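Local coordinates for tail spike protein (Acinetobacter phage vB_AbaP_AS12, PDB 6EU4) that probably serves as the trimeric receptor-binding spike of the phage tail, recognising and degrading the capsular polysaccharide of Acinetobacter baumannii, at residues Lys207-Tyr212 against Thr229-Lys234; Asp174-Ala179 against Phe196-Asp201; Ser252-Phe257 against Cys276-Ala281; Ser223-Asn228 against Gln247-Ser252; Ser128-Tyr133 against Phe149-Asn154. One frame throughout, in Å; residues are numbered along the deposited sequence. Where two conformers were deposited one is given.

Interaction 1. Residues Lys207-Tyr212 against Thr229-Lys234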
# COMPACT_ATOMS: atom_id res chain seq x y z
N LYS A 207 25.08 -4.37 -27.81
CA LYS A 207 23.63 -4.23 -27.76
C LYS A 207 23.28 -2.78 -27.47
O LYS A 207 24.11 -2.01 -26.98
CB LYS A 207 23.01 -5.12 -26.69
CG LYS A 207 23.52 -6.55 -26.66
CD LYS A 207 23.12 -7.28 -27.89
CE LYS A 207 23.11 -8.79 -27.64
NZ LYS A 207 24.47 -9.34 -27.47
N GLY A 208 22.01 -2.45 -27.71
CA GLY A 208 21.51 -1.11 -27.47
C GLY A 208 20.37 -1.05 -26.47
O GLY A 208 20.33 -1.82 -25.51
N ILE A 209 19.43 -0.15 -26.72
CA ILE A 209 18.28 0.09 -25.85
C ILE A 209 17.12 -0.73 -26.37
O ILE A 209 16.88 -0.78 -27.57
CB ILE A 209 17.92 1.59 -25.85
CG1 ILE A 209 19.09 2.44 -25.39
CG2 ILE A 209 16.67 1.87 -24.99
CD1 ILE A 209 18.97 3.92 -25.84
N GLY A 210 16.37 -1.35 -25.47
CA GLY A 210 15.18 -2.03 -25.89
C GLY A 210 14.07 -1.10 -26.37
O GLY A 210 13.74 -1.04 -27.56
N LEU A 211 13.51 -0.35 -25.43
CA LEU A 211 12.50 0.66 -25.71
C LEU A 211 13.04 2.01 -25.28
O LEU A 211 13.24 2.25 -24.09
CB LEU A 211 11.20 0.33 -24.98
CG LEU A 211 10.12 1.41 -25.05
CD1 LEU A 211 9.64 1.63 -26.48
CD2 LEU A 211 8.94 1.09 -24.12
N TYR A 212 13.28 2.89 -26.26
CA TYR A 212 13.66 4.27 -25.99
C TYR A 212 12.39 5.10 -26.11
O TYR A 212 11.88 5.32 -27.22
CB TYR A 212 14.76 4.76 -26.92
CG TYR A 212 15.21 6.16 -26.57
CD1 TYR A 212 15.57 6.47 -25.26
CD2 TYR A 212 15.25 7.17 -27.51
CE1 TYR A 212 15.97 7.74 -24.91
CE2 TYR A 212 15.65 8.46 -27.17
CZ TYR A 212 16.01 8.74 -25.86
OH TYR A 212 16.41 10.00 -25.50
N THR A 229 19.55 -6.73 -24.18
CA THR A 229 19.80 -5.30 -24.31
C THR A 229 20.92 -4.86 -23.38
O THR A 229 21.27 -5.54 -22.42
CB THR A 229 18.56 -4.45 -23.97
OG1 THR A 229 18.28 -4.52 -22.56
CG2 THR A 229 17.36 -4.89 -24.78
N PHE A 230 21.44 -3.67 -23.67
CA PHE A 230 22.34 -2.96 -22.78
C PHE A 230 21.54 -2.16 -21.75
O PHE A 230 21.84 -2.20 -20.54
CB PHE A 230 23.23 -2.03 -23.61
CG PHE A 230 24.18 -1.19 -22.81
CD1 PHE A 230 25.26 -1.76 -22.16
CD2 PHE A 230 24.04 0.19 -22.77
CE1 PHE A 230 26.16 -0.97 -21.45
CE2 PHE A 230 24.94 0.98 -22.06
CZ PHE A 230 25.98 0.40 -21.40
N GLU A 231 20.52 -1.45 -22.22
CA GLU A 231 19.56 -0.75 -21.37
C GLU A 231 18.18 -1.19 -21.81
O GLU A 231 17.90 -1.26 -23.01
CB GLU A 231 19.74 0.78 -21.51
CG GLU A 231 21.03 1.26 -20.91
CD GLU A 231 21.46 2.67 -21.34
OE1 GLU A 231 20.81 3.28 -22.22
OE2 GLU A 231 22.47 3.15 -20.80
N GLY A 232 17.31 -1.52 -20.85
CA GLY A 232 16.04 -2.12 -21.20
C GLY A 232 15.00 -1.13 -21.68
O GLY A 232 14.64 -1.10 -22.86
N ILE A 233 14.48 -0.35 -20.73
CA ILE A 233 13.46 0.67 -20.97
C ILE A 233 14.03 2.00 -20.46
O ILE A 233 14.51 2.08 -19.33
CB ILE A 233 12.13 0.31 -20.29
CG1 ILE A 233 11.56 -0.98 -20.91
CG2 ILE A 233 11.13 1.47 -20.42
CD1 ILE A 233 10.41 -1.55 -20.16
N LYS A 234 13.99 3.02 -21.31
CA LYS A 234 14.69 4.28 -21.04
C LYS A 234 13.81 5.46 -21.41
O LYS A 234 13.39 5.59 -22.56
CB LYS A 234 15.98 4.31 -21.83
CG LYS A 234 16.87 5.47 -21.52
CD LYS A 234 18.21 5.30 -22.23
CE LYS A 234 19.24 6.25 -21.68
NZ LYS A 234 20.58 6.03 -22.36
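K234 and I209 cross at about a right angle, and this crossing organises one face of the contact. The K234 chain is extended throughout, with CG anti to the backbone N (chi1 -173°), so its methylenes pass the isoleucine with CD lying 3.9 Å from I209 CD1. I209 and E231 instead lie side by side and point the same way, I209 CG1 and E231 CG both beside the backbone N, which brings I209 CG1 to 3.7 Å from E231 OE1. The stretched lysine ends at that same oxygen: K234 NZ and E231 OE1 form a 2.8 Å salt bridge on the syn lone pair, while OE2 is taken by R253. Y212 crosses K234 obliquely, its CD1 lying 3.6 Å from K234 O.

Backbone bonds set this register. L211 N donates to G232 O (2.9 Å, 165°) and K234 N to L211 O (3.0 Å), both nearly along the C=O axis, and the residue pairs 209/231, 211/233 and 212/234 are parallel bridges. This is the stacking of successive coils in a parallel beta-helix, here where each segment turns a corner, at 210 in one coil and at 230-232 in the next. G210 and G232 stand in line at that corner. At G210 no side chain obstructs the approach of G232 O, and T229 CG2 lies 3.7 Å from G210 N, while T229 OG1 bonds to S249 O. On the other side of the ladder L211 and I233 are in line, L211 CB reaching I233 CG1 at 4.3 Å, with M177 and F255 in the neighbouring coils.

Interaction 2. Residues Asp174-Ala179 against Phe196-Asp201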
# COMPACT_ATOMS: atom_id res chain seq x y z
N ASP A 174 20.55 3.89 -30.97
CA ASP A 174 20.49 2.45 -31.20
C ASP A 174 19.49 1.86 -30.21
O ASP A 174 19.80 1.65 -29.04
CB ASP A 174 21.86 1.81 -31.02
CG ASP A 174 21.83 0.30 -31.23
OD1 ASP A 174 20.82 -0.20 -31.79
OD2 ASP A 174 22.80 -0.39 -30.85
N ALA A 175 18.27 1.60 -30.71
CA ALA A 175 17.17 1.07 -29.93
C ALA A 175 16.37 0.12 -30.83
O ALA A 175 16.54 0.13 -32.05
CB ALA A 175 16.26 2.18 -29.41
N ILE A 176 15.53 -0.71 -30.22
CA ILE A 176 14.67 -1.60 -30.99
C ILE A 176 13.38 -0.90 -31.37
O ILE A 176 12.96 -0.94 -32.53
CB ILE A 176 14.38 -2.90 -30.21
CG1 ILE A 176 15.70 -3.56 -29.79
CG2 ILE A 176 13.56 -3.85 -31.07
CD1 ILE A 176 15.51 -4.74 -28.86
N MSE A 177 12.76 -0.26 -30.39
CA MSE A 177 11.53 0.49 -30.58
C MSE A 177 11.69 1.88 -29.94
O MSE A 177 12.34 2.02 -28.89
CB MSE A 177 10.34 -0.28 -29.99
CG MSE A 177 9.01 0.16 -30.45
SE MSE A 177 7.67 -1.15 -29.79
CE MSE A 177 6.39 -0.79 -31.15
N VAL A 178 11.13 2.90 -30.58
CA VAL A 178 11.27 4.29 -30.16
C VAL A 178 9.89 4.94 -30.14
O VAL A 178 9.15 4.85 -31.12
CB VAL A 178 12.20 5.08 -31.10
CG1 VAL A 178 12.38 6.53 -30.63
CG2 VAL A 178 13.55 4.37 -31.24
N ALA A 179 9.57 5.62 -29.04
CA ALA A 179 8.35 6.42 -28.94
C ALA A 179 8.69 7.86 -29.32
O ALA A 179 9.60 8.45 -28.74
CB ALA A 179 7.79 6.38 -27.52
N PHE A 196 4.28 -8.81 -26.25
CA PHE A 196 5.34 -9.10 -27.21
C PHE A 196 6.70 -8.80 -26.60
O PHE A 196 6.81 -8.24 -25.51
CB PHE A 196 5.15 -8.33 -28.52
CG PHE A 196 5.12 -6.83 -28.37
CD1 PHE A 196 6.29 -6.11 -28.40
CD2 PHE A 196 3.91 -6.15 -28.25
CE1 PHE A 196 6.27 -4.73 -28.29
CE2 PHE A 196 3.88 -4.78 -28.14
CZ PHE A 196 5.06 -4.06 -28.16
N THR A 197 7.75 -9.20 -27.33
CA THR A 197 9.12 -9.03 -26.88
C THR A 197 9.89 -8.13 -27.84
O THR A 197 9.57 -8.04 -29.03
CB THR A 197 9.81 -10.40 -26.73
OG1 THR A 197 11.13 -10.22 -26.23
CG2 THR A 197 9.89 -11.12 -28.10
N LEU A 198 10.90 -7.46 -27.29
CA LEU A 198 11.84 -6.63 -28.03
C LEU A 198 13.23 -7.14 -27.67
O LEU A 198 13.62 -7.06 -26.50
CB LEU A 198 11.73 -5.15 -27.64
CG LEU A 198 10.37 -4.48 -27.81
CD1 LEU A 198 10.36 -3.11 -27.15
CD2 LEU A 198 10.06 -4.37 -29.27
N GLN A 199 13.95 -7.70 -28.63
CA GLN A 199 15.26 -8.26 -28.34
C GLN A 199 16.26 -7.92 -29.44
O GLN A 199 15.90 -7.84 -30.61
CB GLN A 199 15.20 -9.80 -28.20
CG GLN A 199 14.21 -10.26 -27.16
CD GLN A 199 14.24 -11.76 -26.95
OE1 GLN A 199 15.24 -12.43 -27.26
NE2 GLN A 199 13.15 -12.31 -26.42
N TYR A 200 17.52 -7.78 -29.04
CA TYR A 200 18.60 -7.84 -30.02
C TYR A 200 18.96 -9.29 -30.31
O TYR A 200 18.79 -10.17 -29.47
CB TYR A 200 19.86 -7.12 -29.52
CG TYR A 200 19.72 -5.63 -29.59
CD1 TYR A 200 19.14 -4.92 -28.56
CD2 TYR A 200 20.16 -4.93 -30.71
CE1 TYR A 200 18.98 -3.54 -28.63
CE2 TYR A 200 20.02 -3.55 -30.78
CZ TYR A 200 19.42 -2.86 -29.74
OH TYR A 200 19.28 -1.50 -29.82
N ASP A 201 19.42 -9.53 -31.54
CA ASP A 201 20.12 -10.76 -31.89
C ASP A 201 21.25 -11.00 -30.89
O ASP A 201 22.15 -10.18 -30.75
CB ASP A 201 20.66 -10.61 -33.32
CG ASP A 201 21.37 -11.85 -33.85
OD1 ASP A 201 21.66 -12.80 -33.09
OD2 ASP A 201 21.63 -11.86 -35.08
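The Y200 ring carries I176 over one face and D174 at its edge. I176 CG1 stands 3.9 Å from the centroid of the Y200 ring, 29° off the normal, which makes it a CH-pi contact, while D174 OD1 lies in the ring plane. Tyrosine and aspartate meet tip to tip: Y200 OH donates to D174 OD1 over 2.8 Å, with carboxylate and ring planes 89° apart. The hydroxyl meets OD1 from above the carboxylate plane. The same oxygen is paired with K151, and OD2 with N154; this company would favour an ionised aspartate. The F196 ring is met obliquely by the selenium of the selenomethionine M177, whose SE lies 4.1 Å from F196 CE1, a Met-aromatic contact.

Between the rings sits L198. I176 slides past it in the opposite direction, bringing I176 CG2 to 4.0 Å from L198 CD2, and M177 crosses it at about a right angle. I176 CD1 presses onto the strand backbone, 3.3 Å from Q199 C. With the touching parts running 169° apart and most of the residues involved buried, this is largely apolar packing, closed at one end by the Y200-D174 bond, between two walls of a parallel beta-helix.

Interaction 3. Residues Ser252-Phe257 against Cys276-Ala281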
# COMPACT_ATOMS: atom_id res chain seq x y z
N SER A 252 23.31 -3.56 -18.42
CA SER A 252 23.74 -2.42 -17.62
C SER A 252 22.64 -1.86 -16.73
O SER A 252 22.77 -1.88 -15.50
CB SER A 252 24.31 -1.33 -18.55
OG SER A 252 24.75 -0.21 -17.79
N ARG A 253 21.55 -1.35 -17.30
CA ARG A 253 20.44 -0.79 -16.51
C ARG A 253 19.12 -1.29 -17.07
O ARG A 253 18.86 -1.16 -18.27
CB ARG A 253 20.46 0.74 -16.49
CG ARG A 253 21.70 1.35 -15.84
CD ARG A 253 21.63 2.87 -15.78
NE ARG A 253 21.91 3.46 -17.08
CZ ARG A 253 21.62 4.71 -17.42
NH1 ARG A 253 21.05 5.54 -16.56
NH2 ARG A 253 21.91 5.16 -18.65
N SER A 254 18.28 -1.88 -16.21
CA SER A 254 17.01 -2.45 -16.67
C SER A 254 15.99 -1.36 -16.97
O SER A 254 15.51 -1.24 -18.10
CB SER A 254 16.47 -3.44 -15.66
OG SER A 254 17.34 -4.56 -15.55
N PHE A 255 15.66 -0.54 -15.97
CA PHE A 255 14.66 0.52 -16.10
C PHE A 255 15.32 1.87 -15.79
O PHE A 255 15.96 2.02 -14.75
CB PHE A 255 13.51 0.32 -15.10
CG PHE A 255 12.64 -0.89 -15.37
CD1 PHE A 255 11.55 -0.80 -16.20
CD2 PHE A 255 12.88 -2.09 -14.71
CE1 PHE A 255 10.71 -1.90 -16.41
CE2 PHE A 255 12.07 -3.19 -14.92
CZ PHE A 255 10.98 -3.10 -15.76
N ILE A 256 15.18 2.83 -16.70
CA ILE A 256 15.74 4.17 -16.55
C ILE A 256 14.61 5.17 -16.77
O ILE A 256 14.03 5.20 -17.87
CB ILE A 256 16.88 4.46 -17.55
CG1 ILE A 256 17.99 3.41 -17.46
CG2 ILE A 256 17.40 5.88 -17.36
CD1 ILE A 256 18.81 3.39 -18.74
N PHE A 257 14.30 5.97 -15.74
CA PHE A 257 13.31 7.03 -15.85
C PHE A 257 13.94 8.33 -15.38
O PHE A 257 14.75 8.35 -14.44
CB PHE A 257 12.05 6.70 -15.03
CG PHE A 257 11.18 5.65 -15.66
CD1 PHE A 257 11.44 4.31 -15.46
CD2 PHE A 257 10.10 6.02 -16.45
CE1 PHE A 257 10.65 3.33 -16.06
CE2 PHE A 257 9.29 5.05 -17.04
CZ PHE A 257 9.57 3.71 -16.84
N CYS A 276 6.19 -6.15 -12.46
CA CYS A 276 7.29 -5.93 -13.38
C CYS A 276 8.56 -6.55 -12.81
O CYS A 276 8.65 -6.86 -11.62
CB CYS A 276 7.50 -4.44 -13.65
SG CYS A 276 6.04 -3.69 -14.49
N TRP A 277 9.53 -6.74 -13.69
CA TRP A 277 10.70 -7.55 -13.35
C TRP A 277 11.94 -6.95 -13.99
O TRP A 277 12.01 -6.88 -15.22
CB TRP A 277 10.49 -8.98 -13.83
CG TRP A 277 11.40 -10.03 -13.23
CD1 TRP A 277 12.14 -9.93 -12.10
CD2 TRP A 277 11.62 -11.34 -13.75
NE1 TRP A 277 12.81 -11.13 -11.86
CE2 TRP A 277 12.51 -11.99 -12.87
CE3 TRP A 277 11.15 -12.02 -14.86
CZ2 TRP A 277 12.95 -13.29 -13.09
CZ3 TRP A 277 11.59 -13.32 -15.08
CH2 TRP A 277 12.48 -13.94 -14.20
N ALA A 278 12.91 -6.56 -13.17
CA ALA A 278 14.23 -6.14 -13.64
C ALA A 278 15.18 -7.31 -13.48
O ALA A 278 15.26 -7.89 -12.39
CB ALA A 278 14.74 -4.94 -12.84
N THR A 279 15.88 -7.70 -14.54
CA THR A 279 16.86 -8.77 -14.40
C THR A 279 18.17 -8.40 -15.08
O THR A 279 18.22 -7.63 -16.04
CB THR A 279 16.37 -10.14 -14.98
OG1 THR A 279 16.30 -10.09 -16.39
CG2 THR A 279 14.97 -10.54 -14.44
N ASP A 280 19.25 -8.98 -14.55
CA ASP A 280 20.55 -9.12 -15.16
C ASP A 280 21.39 -7.84 -15.12
O ASP A 280 22.59 -7.90 -15.41
CB ASP A 280 20.45 -9.62 -16.61
CG ASP A 280 19.70 -10.96 -16.69
OD1 ASP A 280 20.15 -11.90 -16.02
OD2 ASP A 280 18.64 -11.05 -17.33
N ALA A 281 20.82 -6.70 -14.75
CA ALA A 281 21.53 -5.43 -14.82
C ALA A 281 22.82 -5.43 -13.99
O ALA A 281 22.82 -5.81 -12.81
CB ALA A 281 20.60 -4.32 -14.34
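Apolar contacts dominate. S254 CB meets A278 CB at 3.6 Å, and the F255 ring presents its edge to the same alanine, with F255 CE2 3.8 Å from A278 CB. At the ring tip F255 CZ reaches C276 CB at 4.3 Å, and W286 stacks on the phenylalanine.

Polar atoms approach without any hydrogen bond between the segments. W277 O lies near the plane of the F255 ring, at its edge, 3.7 Å from F255 CE2. A281 CB lies 3.5 Å from S252 O. S254 OG, anti to its own carbonyl carbon (chi1 -65°), comes to 3.2 Å from T279 O, an approach that does not count as a hydrogen bond; the hydroxyl bonds to A248 O instead. The touching parts run 160° apart, as expected for two walls that converge near a corner of the parallel beta-helix: the chain turns corners at 252 and 254, and S252 CA is 4.7 Å from A281 CA. F255 and A278 are buried, the end of the F255 ring coming nearer to the 276-281 segment than its CB does.

One flat group is also covered from within its own segment. T279 CG2 lies 3.2 Å above the plane of the W277 ring, over its centre. The tryptophan further packs on M240 of the second subunit, another copy of this protein, and bonds through NE1 to D302.

Interaction 4. Residues Ser223-Asn228 against Gln247-Ser252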
# COMPACT_ATOMS: atom_id res chain seq x y z
N SER A 223 2.72 -6.78 -20.40
CA SER A 223 3.23 -8.04 -20.91
C SER A 223 4.20 -7.80 -22.06
O SER A 223 4.08 -8.35 -23.16
CB SER A 223 2.07 -8.95 -21.32
OG SER A 223 1.30 -9.24 -20.15
N ILE A 224 5.19 -6.96 -21.77
CA ILE A 224 6.26 -6.66 -22.72
C ILE A 224 7.57 -7.09 -22.10
O ILE A 224 7.89 -6.71 -20.97
CB ILE A 224 6.30 -5.16 -23.07
CG1 ILE A 224 5.05 -4.78 -23.86
CG2 ILE A 224 7.56 -4.85 -23.89
CD1 ILE A 224 4.88 -3.31 -24.02
N LEU A 225 8.35 -7.85 -22.86
CA LEU A 225 9.65 -8.33 -22.43
C LEU A 225 10.71 -7.69 -23.29
O LEU A 225 10.67 -7.82 -24.51
CB LEU A 225 9.75 -9.84 -22.58
CG LEU A 225 11.18 -10.42 -22.52
CD1 LEU A 225 11.77 -10.26 -21.13
CD2 LEU A 225 11.17 -11.88 -22.96
N THR A 226 11.69 -7.03 -22.69
CA THR A 226 12.90 -6.65 -23.41
C THR A 226 14.05 -7.47 -22.86
O THR A 226 14.18 -7.64 -21.64
CB THR A 226 13.20 -5.14 -23.33
OG1 THR A 226 13.65 -4.77 -22.02
CG2 THR A 226 11.97 -4.32 -23.67
N LYS A 227 14.88 -7.99 -23.75
CA LYS A 227 16.02 -8.76 -23.30
C LYS A 227 17.07 -8.76 -24.39
O LYS A 227 16.84 -8.32 -25.53
CB LYS A 227 15.62 -10.19 -22.90
CG LYS A 227 15.14 -11.05 -24.04
CD LYS A 227 14.85 -12.49 -23.59
CE LYS A 227 16.10 -13.35 -23.54
NZ LYS A 227 15.76 -14.81 -23.53
N ASN A 228 18.27 -9.21 -24.02
CA ASN A 228 19.45 -9.07 -24.86
C ASN A 228 19.69 -7.60 -25.18
O ASN A 228 19.97 -7.25 -26.32
CB ASN A 228 19.33 -9.89 -26.15
CG ASN A 228 19.36 -11.38 -25.90
OD1 ASN A 228 19.99 -11.83 -24.95
ND2 ASN A 228 18.66 -12.14 -26.72
N GLN A 247 8.99 -6.78 -18.25
CA GLN A 247 10.27 -7.30 -17.82
C GLN A 247 11.35 -6.61 -18.63
O GLN A 247 11.25 -6.56 -19.87
CB GLN A 247 10.36 -8.81 -18.03
CG GLN A 247 11.75 -9.37 -17.76
CD GLN A 247 11.85 -10.88 -17.90
OE1 GLN A 247 10.86 -11.58 -18.13
NE2 GLN A 247 13.07 -11.40 -17.78
N ALA A 248 12.35 -6.07 -17.95
CA ALA A 248 13.49 -5.46 -18.62
C ALA A 248 14.75 -6.21 -18.19
O ALA A 248 15.23 -6.05 -17.06
CB ALA A 248 13.58 -3.97 -18.29
N SER A 249 15.25 -7.02 -19.11
CA SER A 249 16.49 -7.76 -18.91
C SER A 249 17.58 -7.04 -19.69
O SER A 249 17.49 -6.91 -20.91
CB SER A 249 16.33 -9.21 -19.36
OG SER A 249 15.26 -9.85 -18.66
N ALA A 250 18.59 -6.55 -18.97
CA ALA A 250 19.60 -5.70 -19.56
C ALA A 250 20.95 -5.98 -18.92
O ALA A 250 21.02 -6.38 -17.76
CB ALA A 250 19.27 -4.22 -19.36
N SER A 251 22.03 -5.74 -19.67
CA SER A 251 23.36 -5.94 -19.10
C SER A 251 23.82 -4.79 -18.22
O SER A 251 24.63 -5.01 -17.34
CB SER A 251 24.39 -6.20 -20.20
OG SER A 251 24.57 -5.03 -21.00
N SER A 252 23.31 -3.56 -18.42
CA SER A 252 23.74 -2.42 -17.62
C SER A 252 22.64 -1.86 -16.73
O SER A 252 22.77 -1.88 -15.50
CB SER A 252 24.31 -1.33 -18.55
OG SER A 252 24.75 -0.21 -17.79
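Q247 runs alongside L225, pointing the same way, and a single methyl of the leucine, CD1, accompanies it along its whole length. Q247 CB lies 3.7 Å from L225 CD1. Q247 CG, anti to the backbone N (chi1 172°), comes to 3.5 Å from L225 CD1. The carboxamide carbon is nearer still, Q247 CD being 3.3 Å from L225 CD1, and Q247 OE1 keeps to 3.4 Å from the same methyl. The extended chain finishes with NE2, which turns along its own strand: Q247 NE2 donates to S249 OG over 2.8 Å, a bent bond of 137° whose acceptor is tilted out of the amide plane. That hydroxyl also bonds to T279 OG1, so the amide end is tied indirectly to the next coil.

L225 can lie against the glutamine because its CG, too, is anti to the backbone N. On the opposite face of the ladder T226 holds OG1 in the crowded position between N and the carbonyl carbon, over A248; this buried hydroxyl finds no partner in the model.

Three main-chain bonds fix the register. Q247 N binds I224 O, T226 N binds Q247 O at 2.9 Å, and S249 N binds T226 O at 2.8 Å, the last from above the carbonyl plane. The axes of strands 224-227 and 247-250 are 3° apart. Residues of matching position thus stand in line from coil to coil, with L225 and Q247 continued by Q199 and W277 on the partly exposed face, the in-register ladder characteristic of a parallel beta-helix.

Interaction 5. Residues Ser128-Tyr133 against Phe149-Asn154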
# COMPACT_ATOMS: atom_id res chain seq x y z
N SER A 128 16.32 -4.31 -39.20
CA SER A 128 17.68 -3.79 -39.28
C SER A 128 17.80 -2.36 -38.76
O SER A 128 18.92 -1.85 -38.63
CB SER A 128 18.18 -3.83 -40.71
OG SER A 128 17.55 -2.81 -41.47
N VAL A 129 16.67 -1.70 -38.49
CA VAL A 129 16.65 -0.36 -37.91
C VAL A 129 15.61 -0.36 -36.80
O VAL A 129 14.78 -1.27 -36.69
CB VAL A 129 16.34 0.71 -38.97
CG1 VAL A 129 17.49 0.82 -39.99
CG2 VAL A 129 15.04 0.42 -39.69
N PRO A 130 15.63 0.66 -35.93
CA PRO A 130 14.54 0.79 -34.96
C PRO A 130 13.23 1.06 -35.69
O PRO A 130 13.21 1.57 -36.81
CB PRO A 130 14.96 2.01 -34.11
CG PRO A 130 16.42 2.25 -34.46
CD PRO A 130 16.56 1.80 -35.87
N VAL A 131 12.12 0.73 -35.02
CA VAL A 131 10.79 1.10 -35.49
C VAL A 131 10.18 2.00 -34.43
O VAL A 131 10.43 1.81 -33.24
CB VAL A 131 9.90 -0.13 -35.78
CG1 VAL A 131 10.53 -0.94 -36.93
CG2 VAL A 131 9.71 -1.01 -34.54
N TYR A 132 9.43 2.99 -34.88
CA TYR A 132 8.87 3.98 -33.96
C TYR A 132 7.35 3.96 -34.00
O TYR A 132 6.72 3.52 -34.96
CB TYR A 132 9.41 5.38 -34.28
CG TYR A 132 8.92 5.97 -35.59
CD1 TYR A 132 7.70 6.64 -35.66
CD2 TYR A 132 9.68 5.85 -36.75
CE1 TYR A 132 7.26 7.17 -36.87
CE2 TYR A 132 9.24 6.38 -37.95
CZ TYR A 132 8.03 7.04 -37.99
OH TYR A 132 7.58 7.56 -39.17
N TYR A 133 6.77 4.44 -32.91
CA TYR A 133 5.35 4.69 -32.84
C TYR A 133 5.14 6.08 -32.28
O TYR A 133 6.01 6.63 -31.60
CB TYR A 133 4.66 3.62 -31.98
CG TYR A 133 5.13 3.55 -30.53
CD1 TYR A 133 6.30 2.88 -30.18
CD2 TYR A 133 4.38 4.12 -29.50
CE1 TYR A 133 6.72 2.81 -28.86
CE2 TYR A 133 4.81 4.04 -28.17
CZ TYR A 133 5.97 3.39 -27.86
OH TYR A 133 6.39 3.31 -26.55
N PHE A 149 9.84 -8.29 -31.95
CA PHE A 149 10.80 -7.73 -32.89
C PHE A 149 12.20 -8.14 -32.46
O PHE A 149 12.55 -7.97 -31.29
CB PHE A 149 10.72 -6.20 -32.94
CG PHE A 149 9.37 -5.67 -33.33
CD1 PHE A 149 8.61 -6.28 -34.31
CD2 PHE A 149 8.86 -4.54 -32.70
CE1 PHE A 149 7.35 -5.78 -34.66
CE2 PHE A 149 7.59 -4.05 -33.04
CZ PHE A 149 6.84 -4.68 -34.03
N ILE A 150 12.99 -8.62 -33.42
CA ILE A 150 14.38 -9.00 -33.21
C ILE A 150 15.23 -8.05 -34.05
O ILE A 150 15.17 -8.08 -35.28
CB ILE A 150 14.64 -10.45 -33.60
CG1 ILE A 150 13.59 -11.37 -32.96
CG2 ILE A 150 16.05 -10.86 -33.22
CD1 ILE A 150 13.64 -11.40 -31.45
N LYS A 151 16.02 -7.22 -33.39
CA LYS A 151 16.86 -6.26 -34.09
C LYS A 151 18.24 -6.88 -34.33
O LYS A 151 18.86 -7.41 -33.41
CB LYS A 151 16.99 -4.98 -33.27
CG LYS A 151 17.85 -3.96 -33.98
CD LYS A 151 17.32 -2.58 -33.80
CE LYS A 151 18.08 -1.58 -34.63
NZ LYS A 151 19.26 -1.11 -33.93
N THR A 152 18.72 -6.78 -35.58
CA THR A 152 19.90 -7.51 -36.03
C THR A 152 21.13 -6.64 -36.22
O THR A 152 22.18 -7.15 -36.64
CB THR A 152 19.61 -8.20 -37.36
OG1 THR A 152 19.38 -7.21 -38.37
CG2 THR A 152 18.37 -9.10 -37.25
N THR A 153 21.02 -5.35 -35.96
CA THR A 153 22.11 -4.40 -36.16
C THR A 153 22.11 -3.40 -35.01
O THR A 153 21.19 -3.38 -34.18
CB THR A 153 21.96 -3.59 -37.45
OG1 THR A 153 20.91 -2.62 -37.24
CG2 THR A 153 21.63 -4.47 -38.65
N ASN A 154 23.11 -2.52 -35.03
CA ASN A 154 23.13 -1.36 -34.15
C ASN A 154 22.70 -0.08 -34.88
O ASN A 154 22.99 1.02 -34.40
CB ASN A 154 24.52 -1.18 -33.54
CG ASN A 154 24.96 -2.41 -32.75
OD1 ASN A 154 25.91 -3.10 -33.13
ND2 ASN A 154 24.25 -2.71 -31.67
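Three oxygens grip K151 NZ: D174 OD1 through a salt bridge, N155 O, and within its own segment T153 O at 3.0 Å from K151 NZ, approached from above the carbonyl plane. The lysine reaches this point by bending at chi2 and chi4. Its chi2 of 142° lies away from a staggered value, and the bend lays the methylenes against the other segment, with K151 CE 3.5 Å from V129 C and 3.6 Å from P130 N. The proline crosses the lysine chain obliquely, P130 CD standing 3.9 Å from K151 CE.

The one hydrogen bond between the segments is a short one: T153 OG1 donates to S128 O over 2.5 Å, from 41° out of the carbonyl plane. The hydroxyl occupies the crowded position between its own N and carbonyl carbon, and it also takes up N155 N, so it has two partners. S128 OG turns to D104 instead. Farther along, V131 CG2 touches F149 CE2 at 4.0 Å, an oblique contact in the interior that helix 106-113 covers through I109.

The contact therefore joins the turn after strand 124-127 to the end of strand 148-151 in the next coil of the beta-helix. With one carboxylate and two carbonyls around a buried ammonium group, the lysine very likely stays protonated, its charge probably offset by the carboxylate.

From the N terminus, interaction 5 closes the first loop, and interaction 2 closes another before interaction 1 opens; interactions 5 and 2 adjoin through the strand pairs 131-133 with 175-179 and 148-151 with 196-200. Interaction 1 crosses interaction 4, because 223-228 opens before 229-234 is reached and 247-252 follows. Interaction 3 begins at S252, where interaction 4 ends, and closes last; no contact nests within another. Interaction 4 joins adjacent coils along one wall and interaction 1 round a corner, 2 and 3 span two walls, and 5 joins the turn after strand 124-127 to the end of strand 148-151. Probable backbone bonds from Y212 to M177 and A179, and from I233 to I256, link the coils.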